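Local structure of transcription factor TAU subunit SFC1 (Schizosaccharomyces pombe, 4BJI) at residues R9-I13 with K72-P76; S84-R88 with C163-G168; I150-L154 with Y176-D180; L153-Q158 with Y170-R174. The protein provides, through this DNA-binding domain, part of the tauA domain of TFIIIC, which binds boxA promoter sites of tRNA and similar genes. All coordinates share one frame; numbering follows the deposited sequence. Where two conformers were deposited one is given.

Contact 1: residues R9-I13 with K72-P76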
loop_
_atom_site.group_PDB
_atom_site.type_symbol
_atom_site.label_atom_id
_atom_site.label_comp_id
_atom_site.label_asym_id
_atom_site.label_seq_id
_atom_site.Cartn_x
_atom_site.Cartn_y
_atom_site.Cartn_z
ATOM N N ARG A 9 -21.667 6.076 -9.108
ATOM C CA ARG A 9 -20.296 6.362 -9.513
ATOM C C ARG A 9 -19.601 7.257 -8.502
ATOM O O ARG A 9 -20.168 8.238 -8.040
ATOM C CB ARG A 9 -20.279 7.065 -10.865
ATOM C CG ARG A 9 -20.740 6.205 -12.015
ATOM C CD ARG A 9 -20.725 6.983 -13.318
ATOM N NE ARG A 9 -21.163 6.162 -14.444
ATOM C CZ ARG A 9 -22.434 5.953 -14.772
ATOM N NH1 ARG A 9 -23.414 6.501 -14.061
ATOM N NH2 ARG A 9 -22.729 5.187 -15.814
ATOM N N VAL A 10 -18.360 6.945 -8.166
ATOM C CA VAL A 10 -17.626 7.824 -7.273
ATOM C C VAL A 10 -16.709 8.792 -8.052
ATOM O O VAL A 10 -16.181 9.747 -7.462
ATOM C CB VAL A 10 -16.810 7.032 -6.214
ATOM C CG1 VAL A 10 -17.719 6.041 -5.468
ATOM C CG2 VAL A 10 -15.630 6.311 -6.858
ATOM N N TRP A 11 -16.506 8.546 -9.352
ATOM C CA TRP A 11 -15.693 9.435 -10.184
ATOM C C TRP A 11 -14.214 9.471 -9.722
ATOM O O TRP A 11 -13.554 10.504 -9.699
ATOM C CB TRP A 11 -16.306 10.831 -10.240
ATOM C CG TRP A 11 -17.690 10.777 -10.831
ATOM C CD1 TRP A 11 -18.859 11.047 -10.189
ATOM C CD2 TRP A 11 -18.036 10.367 -12.153
ATOM N NE1 TRP A 11 -19.918 10.855 -11.045
ATOM C CE2 TRP A 11 -19.435 10.435 -12.257
ATOM C CE3 TRP A 11 -17.292 9.957 -13.264
ATOM C CZ2 TRP A 11 -20.108 10.115 -13.433
ATOM C CZ3 TRP A 11 -17.963 9.642 -14.430
ATOM C CH2 TRP A 11 -19.355 9.720 -14.506
ATOM N N ILE A 12 -13.701 8.306 -9.344
ATOM C CA ILE A 12 -12.277 8.137 -9.084
ATOM C C ILE A 12 -11.536 8.063 -10.423
ATOM O O ILE A 12 -11.999 7.424 -11.381
ATOM C CB ILE A 12 -12.027 6.872 -8.245
ATOM C CG1 ILE A 12 -10.560 6.758 -7.812
ATOM C CG2 ILE A 12 -12.463 5.619 -9.016
ATOM C CD1 ILE A 12 -10.171 7.730 -6.760
ATOM N N ILE A 13 -10.436 8.796 -10.508
ATOM C CA ILE A 13 -9.526 8.711 -11.646
ATOM C C ILE A 13 -8.485 7.660 -11.368
ATOM O O ILE A 13 -7.869 7.683 -10.296
ATOM C CB ILE A 13 -8.826 10.065 -11.884
ATOM C CG1 ILE A 13 -9.870 11.157 -12.138
ATOM C CG2 ILE A 13 -7.830 9.959 -13.040
ATOM C CD1 ILE A 13 -9.325 12.543 -12.008
ATOM N N LYS A 72 -15.164 5.848 0.167
ATOM C CA LYS A 72 -15.010 5.719 -1.272
ATOM C C LYS A 72 -15.544 6.917 -2.074
ATOM O O LYS A 72 -15.094 7.171 -3.192
ATOM C CB LYS A 72 -15.638 4.426 -1.796
ATOM C CG LYS A 72 -17.127 4.384 -1.762
ATOM C CD LYS A 72 -17.637 3.154 -2.511
ATOM C CE LYS A 72 -19.123 3.066 -2.388
ATOM N NZ LYS A 72 -19.641 1.962 -3.238
ATOM N N PHE A 73 -16.477 7.655 -1.481
ATOM C CA PHE A 73 -17.007 8.846 -2.105
ATOM C C PHE A 73 -16.153 10.092 -1.849
ATOM O O PHE A 73 -16.181 11.045 -2.614
ATOM C CB PHE A 73 -18.438 9.101 -1.580
ATOM C CG PHE A 73 -19.431 8.017 -1.936
ATOM C CD1 PHE A 73 -20.054 8.015 -3.151
ATOM C CD2 PHE A 73 -19.708 7.008 -1.035
ATOM C CE1 PHE A 73 -20.970 6.999 -3.486
ATOM C CE2 PHE A 73 -20.609 6.002 -1.351
ATOM C CZ PHE A 73 -21.233 6.003 -2.578
ATOM N N ALA A 74 -15.417 10.085 -0.735
ATOM C CA ALA A 74 -14.576 11.218 -0.331
ATOM C C ALA A 74 -13.203 11.198 -1.042
ATOM O O ALA A 74 -12.679 12.254 -1.418
ATOM C CB ALA A 74 -14.379 11.194 1.191
ATOM N N LEU A 75 -12.644 10.000 -1.216
ATOM C CA LEU A 75 -11.279 9.878 -1.771
ATOM C C LEU A 75 -11.116 10.593 -3.121
ATOM O O LEU A 75 -10.097 11.228 -3.346
ATOM C CB LEU A 75 -10.836 8.415 -1.842
ATOM C CG LEU A 75 -10.381 7.846 -0.489
ATOM C CD1 LEU A 75 -10.373 6.354 -0.450
ATOM C CD2 LEU A 75 -9.010 8.415 -0.095
ATOM N N PRO A 76 -12.126 10.516 -4.014
ATOM C CA PRO A 76 -11.958 11.139 -5.329
ATOM C C PRO A 76 -11.851 12.658 -5.314
ATOM O O PRO A 76 -11.495 13.295 -6.315
ATOM C CB PRO A 76 -13.237 10.687 -6.083
ATOM C CG PRO A 76 -13.568 9.401 -5.492
ATOM C CD PRO A 76 -13.316 9.636 -4.019
HETATM O O HOH W 1 -17.592 10.517 -5.037
HETATM O O HOH W 2 -11.753 12.560 -8.875
#
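V10 sits with its CB 3.5 Å from the carbonyl O of K72 and spreads its two methyls over K72, F73 and P76. Its CG1, anti to the carbonyl carbon (chi1 -53°), swings toward F73 and lies off-centre against that ring in a CH-pi contact, 4.2 Å from CG1 to the ring centroid; the aliphatic CG and CD of K72 come up beside the same methyl. CG2 goes the other way, to CG of P76. The family here is the helix-turn-helix domain of TFIIIC, and the contact fastens the loop that leads into edge strand 14-15 onto K72 and F73 of helix 71-74 and onto P76. Cut back to an alanine, V10 would lose both methyls, which is likely to leave the F73 ring without its CH-pi partner and a gap beside P76 CG. I12, its CG1 anti to the backbone N (chi1 -173°), reaches back to place CD1 4.0 Å from CG of P76, with Y91 of strand 90-93 also against it. P76 CG in turn lies 3.3 Å from the carbonyl O of V10. Two waters link the backbones: one donates to V10 O and F73 O, the other to W11 O and P76 O.

Contact 2: residues S84-R88 with C163-G168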
loop_
_atom_site.group_PDB
_atom_site.type_symbol
_atom_site.label_atom_id
_atom_site.label_comp_id
_atom_site.label_asym_id
_atom_site.label_seq_id
_atom_site.Cartn_x
_atom_site.Cartn_y
_atom_site.Cartn_z
ATOM N N SER A 84 -2.591 -0.820 -11.063
ATOM C CA SER A 84 -1.564 -1.828 -11.266
ATOM C C SER A 84 -0.218 -1.191 -10.920
ATOM O O SER A 84 -0.147 0.015 -10.689
ATOM C CB SER A 84 -1.595 -2.319 -12.704
ATOM O OG SER A 84 -1.418 -1.225 -13.576
ATOM N N GLY A 85 0.835 -2.003 -10.933
ATOM C CA GLY A 85 2.174 -1.515 -10.681
ATOM C C GLY A 85 2.532 -1.518 -9.196
ATOM O O GLY A 85 1.766 -2.041 -8.351
ATOM N N PRO A 86 3.673 -0.932 -8.857
ATOM C CA PRO A 86 4.200 -0.997 -7.489
ATOM C C PRO A 86 3.384 -0.206 -6.487
ATOM O O PRO A 86 3.613 -0.388 -5.270
ATOM C CB PRO A 86 5.628 -0.442 -7.617
ATOM C CG PRO A 86 5.600 0.407 -8.842
ATOM C CD PRO A 86 4.598 -0.264 -9.782
ATOM N N PHE A 87 2.485 0.670 -6.958
ATOM C CA PHE A 87 1.566 1.407 -6.098
ATOM C C PHE A 87 0.116 0.944 -6.261
ATOM O O PHE A 87 -0.816 1.631 -5.851
ATOM C CB PHE A 87 1.716 2.919 -6.278
ATOM C CG PHE A 87 3.139 3.376 -6.081
ATOM C CD1 PHE A 87 3.644 3.599 -4.799
ATOM C CD2 PHE A 87 3.985 3.544 -7.153
ATOM C CE1 PHE A 87 4.979 3.938 -4.611
ATOM C CE2 PHE A 87 5.328 3.905 -6.938
ATOM C CZ PHE A 87 5.803 4.092 -5.669
ATOM N N ARG A 88 -0.083 -0.250 -6.836
ATOM C CA ARG A 88 -1.432 -0.807 -7.031
ATOM C C ARG A 88 -2.253 -0.724 -5.756
ATOM O O ARG A 88 -1.786 -1.058 -4.681
ATOM C CB ARG A 88 -1.324 -2.253 -7.506
ATOM C CG ARG A 88 -2.622 -2.968 -7.694
ATOM C CD ARG A 88 -2.383 -4.481 -7.812
ATOM N NE ARG A 88 -3.623 -5.209 -8.047
ATOM C CZ ARG A 88 -3.648 -6.509 -8.271
ATOM N NH1 ARG A 88 -2.502 -7.167 -8.298
ATOM N NH2 ARG A 88 -4.798 -7.139 -8.479
ATOM N N CYS A 163 12.037 4.201 -11.188
ATOM C CA CYS A 163 10.920 3.426 -10.645
ATOM C C CYS A 163 10.451 2.397 -11.679
ATOM O O CYS A 163 9.905 2.745 -12.713
ATOM C CB CYS A 163 9.773 4.351 -10.276
ATOM S SG CYS A 163 8.491 3.627 -9.278
ATOM N N HIS A 164 10.727 1.132 -11.394
ATOM C CA HIS A 164 10.417 0.026 -12.287
ATOM C C HIS A 164 8.935 -0.291 -12.351
ATOM O O HIS A 164 8.219 -0.174 -11.340
ATOM C CB HIS A 164 11.185 -1.207 -11.817
ATOM C CG HIS A 164 11.097 -2.387 -12.735
ATOM N ND1 HIS A 164 10.155 -3.380 -12.581
ATOM C CD2 HIS A 164 11.865 -2.753 -13.783
ATOM C CE1 HIS A 164 10.319 -4.294 -13.520
ATOM N NE2 HIS A 164 11.362 -3.946 -14.257
ATOM N N ARG A 165 8.454 -0.706 -13.516
ATOM C CA ARG A 165 7.035 -0.941 -13.742
ATOM C C ARG A 165 6.403 -1.968 -12.808
ATOM O O ARG A 165 5.180 -1.949 -12.581
ATOM C CB ARG A 165 6.826 -1.362 -15.206
ATOM C CG ARG A 165 7.654 -2.538 -15.649
ATOM C CD ARG A 165 7.706 -2.617 -17.188
ATOM N NE ARG A 165 6.396 -2.417 -17.805
ATOM C CZ ARG A 165 6.218 -2.141 -19.092
ATOM N NH1 ARG A 165 7.269 -2.020 -19.888
ATOM N NH2 ARG A 165 4.994 -1.983 -19.583
ATOM N N ASP A 166 7.214 -2.906 -12.325
ATOM C CA ASP A 166 6.751 -3.955 -11.396
ATOM C C ASP A 166 7.297 -3.750 -9.980
ATOM O O ASP A 166 6.524 -3.801 -8.997
ATOM C CB ASP A 166 7.188 -5.341 -11.856
ATOM C CG ASP A 166 6.632 -5.720 -13.204
ATOM O OD1 ASP A 166 5.494 -5.333 -13.507
ATOM O OD2 ASP A 166 7.352 -6.446 -13.913
ATOM N N THR A 167 8.615 -3.556 -9.840
ATOM C CA THR A 167 9.237 -3.573 -8.523
ATOM C C THR A 167 9.480 -2.166 -7.963
ATOM O O THR A 167 9.994 -2.017 -6.840
ATOM C CB THR A 167 10.580 -4.317 -8.520
ATOM O OG1 THR A 167 11.558 -3.578 -9.268
ATOM C CG2 THR A 167 10.432 -5.687 -9.144
ATOM N N GLY A 168 9.094 -1.140 -8.708
ATOM C CA GLY A 168 9.263 0.225 -8.256
ATOM C C GLY A 168 10.715 0.544 -7.986
ATOM O O GLY A 168 11.601 0.327 -8.839
#
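P86 presses its ring into the turn made by residues 163-168, and each ring carbon meets a different piece of backbone. CD is 3.3 Å from the carbonyl O of R165, CG faces the carbonyl O of H164, and CB lies 3.7 Å from the amide N of G168. Beside it F87 offers a ring edge to C163: the SG stands 3.9 Å from CE2, nearly in the ring plane, a sulfur-aromatic contact. That edge-on approach depends on the cysteine torsion, with SG anti to the backbone N (chi1 -167°) and so carried across to the aromatic.

The next shell holds both loops in shape. G85 opens a type I turn to R88, closed by the bond from R88 N to G85 O, which sets P86 and F87 at the two central positions. Opposite, H164 and G168 exchange backbone bonds in both directions, and T167 N donates to ND1 of H164 at 3.1 Å, 15° out of the imidazole plane. G168 has positive phi, and a side chain there would head straight at P86 CB. The hydroxyl of T167 is engaged by Y170 O.

Further out, Q108 accompanies P86 and F87 and gives its NE2 to T167 O, while P86 also has a backbone bond to A109 of strand 109-111. The contact thus sets the hairpin turn between strands 79-82 and 90-93 of the mixed sheet against the loop entering helix 172-189, whose Y175 and Y176 lie against T167.

Contact 3: residues I150-L154 with Y176-D180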
loop_
_atom_site.group_PDB
_atom_site.type_symbol
_atom_site.label_atom_id
_atom_site.label_comp_id
_atom_site.label_asym_id
_atom_site.label_seq_id
_atom_site.Cartn_x
_atom_site.Cartn_y
_atom_site.Cartn_z
ATOM N N ILE A 150 11.882 -8.728 8.285
ATOM C CA ILE A 150 11.636 -8.303 6.902
ATOM C C ILE A 150 11.957 -6.822 6.696
ATOM O O ILE A 150 12.535 -6.417 5.677
ATOM C CB ILE A 150 10.184 -8.593 6.499
ATOM C CG1 ILE A 150 9.960 -10.110 6.617
ATOM C CG2 ILE A 150 9.928 -8.076 5.100
ATOM C CD1 ILE A 150 8.528 -10.622 6.285
ATOM N N ALA A 151 11.571 -5.973 7.632
ATOM C CA ALA A 151 11.743 -4.562 7.431
ATOM C C ALA A 151 13.191 -4.139 7.078
ATOM O O ALA A 151 13.367 -3.296 6.201
ATOM C CB ALA A 151 11.215 -3.811 8.644
ATOM N N PRO A 152 14.219 -4.717 7.733
ATOM C CA PRO A 152 15.587 -4.290 7.371
ATOM C C PRO A 152 15.947 -4.580 5.929
ATOM O O PRO A 152 16.789 -3.879 5.338
ATOM C CB PRO A 152 16.479 -5.109 8.314
ATOM C CG PRO A 152 15.596 -5.433 9.478
ATOM C CD PRO A 152 14.216 -5.664 8.859
ATOM N N LEU A 153 15.326 -5.596 5.333
ATOM C CA LEU A 153 15.609 -5.922 3.936
ATOM C C LEU A 153 15.263 -4.759 3.002
ATOM O O LEU A 153 15.918 -4.538 1.982
ATOM C CB LEU A 153 14.855 -7.162 3.480
ATOM C CG LEU A 153 15.261 -8.475 4.141
ATOM C CD1 LEU A 153 14.274 -9.585 3.779
ATOM C CD2 LEU A 153 16.606 -8.836 3.748
ATOM N N LEU A 154 14.163 -4.063 3.311
ATOM C CA LEU A 154 13.821 -2.919 2.470
ATOM C C LEU A 154 14.391 -1.607 3.006
ATOM O O LEU A 154 14.658 -0.696 2.184
ATOM C CB LEU A 154 12.320 -2.808 2.185
ATOM C CG LEU A 154 11.696 -3.989 1.459
ATOM C CD1 LEU A 154 10.207 -3.760 1.252
ATOM C CD2 LEU A 154 12.375 -4.260 0.120
ATOM N N TYR A 176 11.733 -9.465 -4.673
ATOM C CA TYR A 176 11.069 -10.774 -4.715
ATOM C C TYR A 176 11.464 -11.649 -3.532
ATOM O O TYR A 176 10.653 -12.469 -3.096
ATOM C CB TYR A 176 11.251 -11.432 -6.105
ATOM C CG TYR A 176 10.436 -10.707 -7.173
ATOM C CD1 TYR A 176 9.049 -10.662 -7.090
ATOM C CD2 TYR A 176 11.051 -10.056 -8.232
ATOM C CE1 TYR A 176 8.298 -10.002 -8.027
ATOM C CE2 TYR A 176 10.298 -9.359 -9.178
ATOM C CZ TYR A 176 8.932 -9.348 -9.056
ATOM O OH TYR A 176 8.171 -8.652 -9.998
ATOM N N LYS A 177 12.644 -11.433 -2.947
ATOM C CA LYS A 177 12.966 -12.086 -1.669
ATOM C C LYS A 177 11.992 -11.626 -0.589
ATOM O O LYS A 177 11.403 -12.455 0.125
ATOM C CB LYS A 177 14.387 -11.811 -1.245
ATOM C CG LYS A 177 14.615 -12.250 0.224
ATOM C CD LYS A 177 16.035 -12.021 0.699
ATOM C CE LYS A 177 16.934 -13.098 0.136
ATOM N NZ LYS A 177 18.319 -13.041 0.774
ATOM N N VAL A 178 11.762 -10.318 -0.481
ATOM C CA VAL A 178 10.826 -9.775 0.484
ATOM C C VAL A 178 9.419 -10.321 0.225
ATOM O O VAL A 178 8.727 -10.772 1.153
ATOM C CB VAL A 178 10.857 -8.251 0.423
ATOM C CG1 VAL A 178 9.652 -7.679 1.191
ATOM C CG2 VAL A 178 12.143 -7.776 1.041
ATOM N N ARG A 179 8.984 -10.319 -1.025
ATOM C CA ARG A 179 7.655 -10.836 -1.354
ATOM C C ARG A 179 7.532 -12.319 -0.948
ATOM O O ARG A 179 6.506 -12.718 -0.358
ATOM C CB ARG A 179 7.370 -10.580 -2.850
ATOM C CG ARG A 179 5.936 -10.827 -3.328
ATOM C CD ARG A 179 5.580 -12.314 -3.502
ATOM N NE ARG A 179 6.582 -13.070 -4.246
ATOM C CZ ARG A 179 6.671 -13.168 -5.567
ATOM N NH1 ARG A 179 5.802 -12.556 -6.354
ATOM N NH2 ARG A 179 7.643 -13.896 -6.109
ATOM N N ASP A 180 8.539 -13.116 -1.254
ATOM C CA ASP A 180 8.499 -14.541 -0.902
ATOM C C ASP A 180 8.444 -14.734 0.600
ATOM O O ASP A 180 7.714 -15.628 1.076
ATOM C CB ASP A 180 9.677 -15.272 -1.506
ATOM C CG ASP A 180 9.543 -15.459 -3.038
ATOM O OD1 ASP A 180 8.502 -15.101 -3.647
ATOM O OD2 ASP A 180 10.487 -15.976 -3.621
#
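V178 of helix 172-189 packs against I150, just before helix 151-155, and against L153 and L154 on it, and its two methyls divide them. Its CB is set by the helix backbone so that the bond from CA already points at the opposite segment. From CB, CG1 runs anti to the backbone N (chi1 167°) toward I150, whose CG2 it meets at 3.9 Å, with CD1 of L154 close by at 4.0 Å. CG2 takes the other direction and has the fuller company: L154 CD2 at 3.6 Å, L153 CB at 3.7 Å, and CD1 of L153 and CG of L154 a little farther off. One methyl is therefore seated between the two leucines, which approach it differently: L153 lies antiparallel alongside V178, while L154 runs obliquely across it. With an alanine here the two methyls go, which is likely to leave L153, L154 and I150 without the group they close on.

At the border, L153 CD1 lies 4.3 Å from CD of K177, whose aliphatic stem passes by while NZ goes on to the carbonyls of L204 and A206. L181 and M182, farther along the helix, continue the apolar surface against I150, and L181 also touches L153.

This is plain hydrophobic helix-helix packing, in which the short helix 151-155 lies against helix 172-189 with one valine fitted among two leucines of the short helix and the isoleucine just before it.

Contact 4: residues L153-Q158 with Y170-R174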
loop_
_atom_site.group_PDB
_atom_site.type_symbol
_atom_site.label_atom_id
_atom_site.label_comp_id
_atom_site.label_asym_id
_atom_site.label_seq_id
_atom_site.Cartn_x
_atom_site.Cartn_y
_atom_site.Cartn_z
ATOM N N LEU A 153 15.326 -5.596 5.333
ATOM C CA LEU A 153 15.609 -5.922 3.936
ATOM C C LEU A 153 15.263 -4.759 3.002
ATOM O O LEU A 153 15.918 -4.538 1.982
ATOM C CB LEU A 153 14.855 -7.162 3.480
ATOM C CG LEU A 153 15.261 -8.475 4.141
ATOM C CD1 LEU A 153 14.274 -9.585 3.779
ATOM C CD2 LEU A 153 16.606 -8.836 3.748
ATOM N N LEU A 154 14.163 -4.063 3.311
ATOM C CA LEU A 154 13.821 -2.919 2.470
ATOM C C LEU A 154 14.391 -1.607 3.006
ATOM O O LEU A 154 14.658 -0.696 2.184
ATOM C CB LEU A 154 12.320 -2.808 2.185
ATOM C CG LEU A 154 11.696 -3.989 1.459
ATOM C CD1 LEU A 154 10.207 -3.760 1.252
ATOM C CD2 LEU A 154 12.375 -4.260 0.120
ATOM N N LYS A 155 14.669 -1.486 4.299
ATOM C CA LYS A 155 15.287 -0.266 4.789
ATOM C C LYS A 155 16.722 -0.086 4.268
ATOM O O LYS A 155 17.140 1.030 3.974
ATOM C CB LYS A 155 15.302 -0.254 6.313
ATOM C CG LYS A 155 15.893 1.016 6.872
ATOM C CD LYS A 155 15.902 0.988 8.390
ATOM C CE LYS A 155 16.721 2.165 8.953
ATOM N NZ LYS A 155 16.039 2.893 10.074
ATOM N N ASP A 156 17.472 -1.171 4.168
ATOM C CA ASP A 156 18.898 -1.062 3.923
ATOM C C ASP A 156 19.245 -1.112 2.446
ATOM O O ASP A 156 20.382 -0.851 2.057
ATOM C CB ASP A 156 19.676 -2.178 4.613
ATOM C CG ASP A 156 19.561 -2.151 6.127
ATOM O OD1 ASP A 156 19.113 -1.146 6.696
ATOM O OD2 ASP A 156 19.943 -3.164 6.755
ATOM N N THR A 157 18.302 -1.487 1.587
ATOM C CA THR A 157 18.658 -1.768 0.211
ATOM C C THR A 157 18.871 -0.516 -0.624
ATOM O O THR A 157 18.149 0.480 -0.455
ATOM C CB THR A 157 17.598 -2.719 -0.425
ATOM O OG1 THR A 157 18.043 -3.163 -1.675
ATOM C CG2 THR A 157 16.238 -2.052 -0.591
ATOM N N GLN A 158 19.852 -0.562 -1.512
ATOM C CA GLN A 158 20.096 0.568 -2.386
ATOM C C GLN A 158 19.016 0.668 -3.439
ATOM O O GLN A 158 18.843 -0.237 -4.246
ATOM C CB GLN A 158 21.468 0.428 -3.040
ATOM C CG GLN A 158 21.839 1.572 -3.983
ATOM C CD GLN A 158 23.209 1.429 -4.584
ATOM O OE1 GLN A 158 24.182 1.174 -3.891
ATOM N NE2 GLN A 158 23.288 1.622 -5.892
ATOM N N TYR A 170 12.784 -0.771 -5.916
ATOM C CA TYR A 170 13.560 -1.870 -5.345
ATOM C C TYR A 170 14.164 -2.759 -6.418
ATOM O O TYR A 170 13.490 -3.132 -7.396
ATOM C CB TYR A 170 12.704 -2.734 -4.407
ATOM C CG TYR A 170 12.210 -1.934 -3.248
ATOM C CD1 TYR A 170 13.092 -1.534 -2.239
ATOM C CD2 TYR A 170 10.884 -1.600 -3.119
ATOM C CE1 TYR A 170 12.630 -0.783 -1.153
ATOM C CE2 TYR A 170 10.416 -0.864 -2.026
ATOM C CZ TYR A 170 11.314 -0.437 -1.070
ATOM O OH TYR A 170 10.890 0.306 0.024
ATOM N N ARG A 171 15.427 -3.110 -6.229
ATOM C CA ARG A 171 16.107 -4.069 -7.085
ATOM C C ARG A 171 15.323 -5.377 -7.105
ATOM O O ARG A 171 14.856 -5.847 -6.055
ATOM C CB ARG A 171 17.541 -4.270 -6.572
ATOM C CG ARG A 171 18.376 -5.234 -7.381
ATOM C CD ARG A 171 19.761 -5.265 -6.775
ATOM N NE ARG A 171 19.789 -6.058 -5.560
ATOM C CZ ARG A 171 19.963 -5.595 -4.333
ATOM N NH1 ARG A 171 20.160 -4.285 -4.136
ATOM N NH2 ARG A 171 19.963 -6.444 -3.258
ATOM N N SER A 172 15.196 -5.988 -8.275
ATOM C CA SER A 172 14.316 -7.137 -8.422
ATOM C C SER A 172 14.628 -8.279 -7.448
ATOM O O SER A 172 13.706 -8.796 -6.824
ATOM C CB SER A 172 14.269 -7.660 -9.865
ATOM O OG SER A 172 15.511 -8.203 -10.253
ATOM N N GLY A 173 15.873 -8.676 -7.275
ATOM C CA GLY A 173 16.109 -9.831 -6.414
ATOM C C GLY A 173 15.779 -9.569 -4.966
ATOM O O GLY A 173 15.368 -10.462 -4.238
ATOM N N ARG A 174 15.965 -8.332 -4.538
ATOM C CA ARG A 174 15.625 -7.962 -3.166
ATOM C C ARG A 174 14.099 -7.884 -3.001
ATOM O O ARG A 174 13.534 -8.387 -2.023
ATOM C CB ARG A 174 16.273 -6.637 -2.800
ATOM C CG ARG A 174 15.866 -6.075 -1.436
ATOM C CD ARG A 174 16.210 -6.936 -0.234
ATOM N NE ARG A 174 17.577 -7.459 -0.211
ATOM C CZ ARG A 174 18.492 -7.139 0.689
ATOM N NH1 ARG A 174 18.277 -6.202 1.585
ATOM N NH2 ARG A 174 19.663 -7.754 0.633
HETATM O O HOH W 3 16.770 -2.050 -3.944
HETATM O O HOH W 4 20.297 -1.907 -5.998
#
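L153 and R174 face each other with CA atoms 7.4 Å apart, and T157 and Y170 do so at 7.5 Å. One segment runs from helix 151-155 into an extended loop; the other leaves a loop at R171, the N-cap residue, and enters helix 172-189.

R174 carries most of the join. Its chain folds back at chi2 and chi3 (61° and 47°), which brings NH1 to the carbonyl O of L153: 2.9 Å, nearly straight at 166°, on a lone pair and in the plane of the guanidinium. L153 CD2 lies over the rim of one guanidinium face; on the opposite side T157 OG1 packs mainly on CG of R174, 3.6 Å away, while NE of R174 forms a salt bridge to E208. Alongside, Y170 takes CD2 of L154 over one ring face in a CH-pi contact, 3.9 Å from CD2 to the centroid. T157 CG2 meets the same ring at its edge, 3.6 Å from CD1, so the ring is touched on two sides.

Water fills the polar margin. One molecule joins T157 OG1, Q158 O and R171 N, giving the N-cap amide an acceptor; a second runs from Q158 O to R171 NH1. The NH2 of R171 is paired with E208, which therefore ties both arginines to the C-terminal end of the modelled chain.

The result is the start of helix 172-189 braced against L153 and L154 of helix 151-155 and the chain that follows them, by a side-chain-to-backbone arginine bond, an aromatic face and bridging waters.

Contact 1 closes first in sequence and stands alone, its centre about 22 Å from that of contact 2 and 32 to 33 Å from those of contacts 3 and 4, which lie across the chain's centre from it. Contact 2 joins a turn of the mixed sheet to the loop before helix 172-189, and so ties the helix-turn-helix family region to the later part of this DNA-binding domain; there T167 touches Y176 and S172, so it abuts both later contacts and alternates with them along the chain. Contacts 3 and 4, with centres about 7 Å apart, share L153 and L154 and join helices 151-155 and 172-189 to each other.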